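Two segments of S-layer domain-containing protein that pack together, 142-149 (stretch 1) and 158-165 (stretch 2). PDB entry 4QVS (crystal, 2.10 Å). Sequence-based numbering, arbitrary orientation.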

# COMPACT_ATOMS: atom_id res chain seq x y z
N THR A 142 -9.85 -3.89 -13.43
CA THR A 142 -10.92 -4.76 -13.98
C THR A 142 -12.28 -4.20 -13.58
O THR A 142 -12.46 -3.72 -12.44
CB THR A 142 -10.87 -6.24 -13.45
OG1 THR A 142 -11.14 -6.26 -12.04
CG2 THR A 142 -9.54 -6.84 -13.67
N LEU A 143 -13.24 -4.20 -14.51
CA LEU A 143 -14.62 -3.78 -14.20
C LEU A 143 -15.52 -4.98 -14.51
O LEU A 143 -15.49 -5.51 -15.62
CB LEU A 143 -15.07 -2.56 -15.00
CG LEU A 143 -16.49 -2.03 -14.68
CD1 LEU A 143 -16.54 -1.35 -13.32
CD2 LEU A 143 -17.00 -1.07 -15.76
N SER A 144 -16.26 -5.42 -13.50
CA SER A 144 -17.17 -6.55 -13.62
C SER A 144 -18.49 -6.17 -12.99
O SER A 144 -18.65 -6.25 -11.77
CB SER A 144 -16.59 -7.76 -12.90
OG SER A 144 -17.60 -8.72 -12.68
N GLY A 145 -19.44 -5.79 -13.83
CA GLY A 145 -20.72 -5.34 -13.32
C GLY A 145 -20.39 -4.10 -12.54
O GLY A 145 -19.57 -3.32 -12.99
N ASP A 146 -20.96 -3.96 -11.35
CA ASP A 146 -20.74 -2.79 -10.49
C ASP A 146 -19.43 -2.78 -9.72
O ASP A 146 -19.11 -1.78 -9.07
CB ASP A 146 -21.88 -2.65 -9.47
CG ASP A 146 -23.21 -2.37 -10.12
OD1 ASP A 146 -23.26 -2.34 -11.37
OD2 ASP A 146 -24.21 -2.18 -9.40
N THR A 147 -18.66 -3.86 -9.81
CA THR A 147 -17.41 -3.97 -9.06
C THR A 147 -16.16 -3.73 -9.87
O THR A 147 -15.92 -4.42 -10.85
CB THR A 147 -17.29 -5.37 -8.46
OG1 THR A 147 -18.45 -5.64 -7.67
CG2 THR A 147 -16.04 -5.48 -7.60
N GLY A 148 -15.35 -2.78 -9.43
CA GLY A 148 -14.09 -2.45 -10.09
C GLY A 148 -12.94 -2.85 -9.19
O GLY A 148 -13.04 -2.67 -7.99
N THR A 149 -11.85 -3.36 -9.75
CA THR A 149 -10.71 -3.81 -8.92
C THR A 149 -9.34 -3.37 -9.42
O THR A 149 -9.03 -3.44 -10.61
CB THR A 149 -10.74 -5.35 -8.80
OG1 THR A 149 -12.02 -5.75 -8.31
CG2 THR A 149 -9.65 -5.86 -7.85
N GLY A 158 -7.62 -2.75 -3.93
CA GLY A 158 -8.75 -1.84 -3.80
C GLY A 158 -9.92 -2.31 -4.66
O GLY A 158 -9.71 -2.98 -5.67
N GLU A 159 -11.13 -1.98 -4.21
CA GLU A 159 -12.40 -2.29 -4.90
C GLU A 159 -13.43 -1.21 -4.62
O GLU A 159 -13.38 -0.50 -3.62
CB GLU A 159 -13.05 -3.58 -4.40
CG GLU A 159 -12.48 -4.89 -4.85
CD GLU A 159 -13.18 -6.04 -4.13
OE1 GLU A 159 -14.41 -5.97 -3.93
OE2 GLU A 159 -12.48 -6.98 -3.73
N ASN A 160 -14.41 -1.13 -5.50
CA ASN A 160 -15.52 -0.24 -5.31
C ASN A 160 -16.68 -0.94 -5.99
O ASN A 160 -16.79 -0.96 -7.22
CB ASN A 160 -15.25 1.15 -5.89
CG ASN A 160 -16.45 2.08 -5.76
OD1 ASN A 160 -17.59 1.63 -5.63
ND2 ASN A 160 -16.20 3.39 -5.83
N ASN A 161 -17.53 -1.50 -5.16
CA ASN A 161 -18.66 -2.29 -5.60
C ASN A 161 -19.86 -1.45 -6.05
O ASN A 161 -20.90 -2.00 -6.36
CB ASN A 161 -19.04 -3.24 -4.45
CG ASN A 161 -17.84 -4.07 -3.96
OD1 ASN A 161 -16.97 -4.45 -4.74
ND2 ASN A 161 -17.80 -4.34 -2.67
N THR A 162 -19.70 -0.13 -6.12
CA THR A 162 -20.79 0.76 -6.51
C THR A 162 -20.58 1.43 -7.88
O THR A 162 -21.03 2.56 -8.08
CB THR A 162 -20.91 1.92 -5.52
OG1 THR A 162 -19.85 2.86 -5.75
CG2 THR A 162 -20.85 1.41 -4.08
N LEU A 163 -19.90 0.77 -8.80
CA LEU A 163 -19.62 1.40 -10.10
C LEU A 163 -20.59 0.97 -11.21
O LEU A 163 -20.34 -0.02 -11.90
CB LEU A 163 -18.18 1.12 -10.52
CG LEU A 163 -17.11 1.61 -9.54
CD1 LEU A 163 -15.73 1.19 -10.01
CD2 LEU A 163 -17.18 3.11 -9.38
N SER A 164 -21.67 1.73 -11.37
CA SER A 164 -22.67 1.47 -12.41
C SER A 164 -22.42 2.25 -13.68
O SER A 164 -22.98 1.90 -14.71
CB SER A 164 -24.08 1.80 -11.91
OG SER A 164 -24.59 0.75 -11.12
N LEU A 165 -21.60 3.28 -13.62
CA LEU A 165 -21.31 4.09 -14.81
C LEU A 165 -20.83 3.27 -16.01
O LEU A 165 -20.19 2.24 -15.85
CB LEU A 165 -20.25 5.15 -14.49
CG LEU A 165 -20.65 6.27 -13.54
CD1 LEU A 165 -19.47 7.19 -13.31
CD2 LEU A 165 -21.85 7.04 -14.09

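The shortest hydrogen bond across this contact runs between backbones: Leu 163 N donates to Asp 146 O at 2.7 Å. Two more join Gly 148 and Asn 160, where Gly 148 N reaches Asn 160 O and Asn 160 N reaches Gly 148 O, both at 3.2 Å. That reciprocal pair sets the antiparallel register of strands 147-149 and 158-160, with Thr 149 and Glu 159 as the next, non-hydrogen-bonded pair. CA-H...O contacts accompany the N-H...O hydrogen bonds, the shortest from Asp 146 CA to Leu 163 O at 3.1 Å, so Asp 146, through O and CA, meets Leu 163 N and O just where stretch 2 has left its strand.

Side chains add less polar binding. Asp 146 takes a weak hydrogen bond from Ser 164, OG to OD1 at 3.4 Å. Within stretch 2, Asn 160 OD1 accepts from Thr 162 N at 2.8 Å and from Thr 162 OG1 at 2.6 Å, tying the end of the strand to the loop that follows it.

The packing centres on Leu 163, which is buried. Its CD1 lies 4.0 Å from Gly 148 CA, and a CB on Gly 148 would come within 2.8 Å of that same CD1; glycine therefore leaves the space that leucine fills. Leu 143, also buried, brings CD1 to 4.1 Å from Leu 163 CB, extending the apolar patch. On the sheet face shared by Thr 149 and Glu 159, Thr 149 OG1 sits 3.6 Å from Glu 159 CG, so the methylene part of the long acid packs across the strands.

Gly 145 has another role: its positive phi of 64° suits glycine in the type II' turn from Ser 144 to Thr 147, which places Asp 146 against the loop of stretch 2. Together the stretches bury 470 Å², counting both sides.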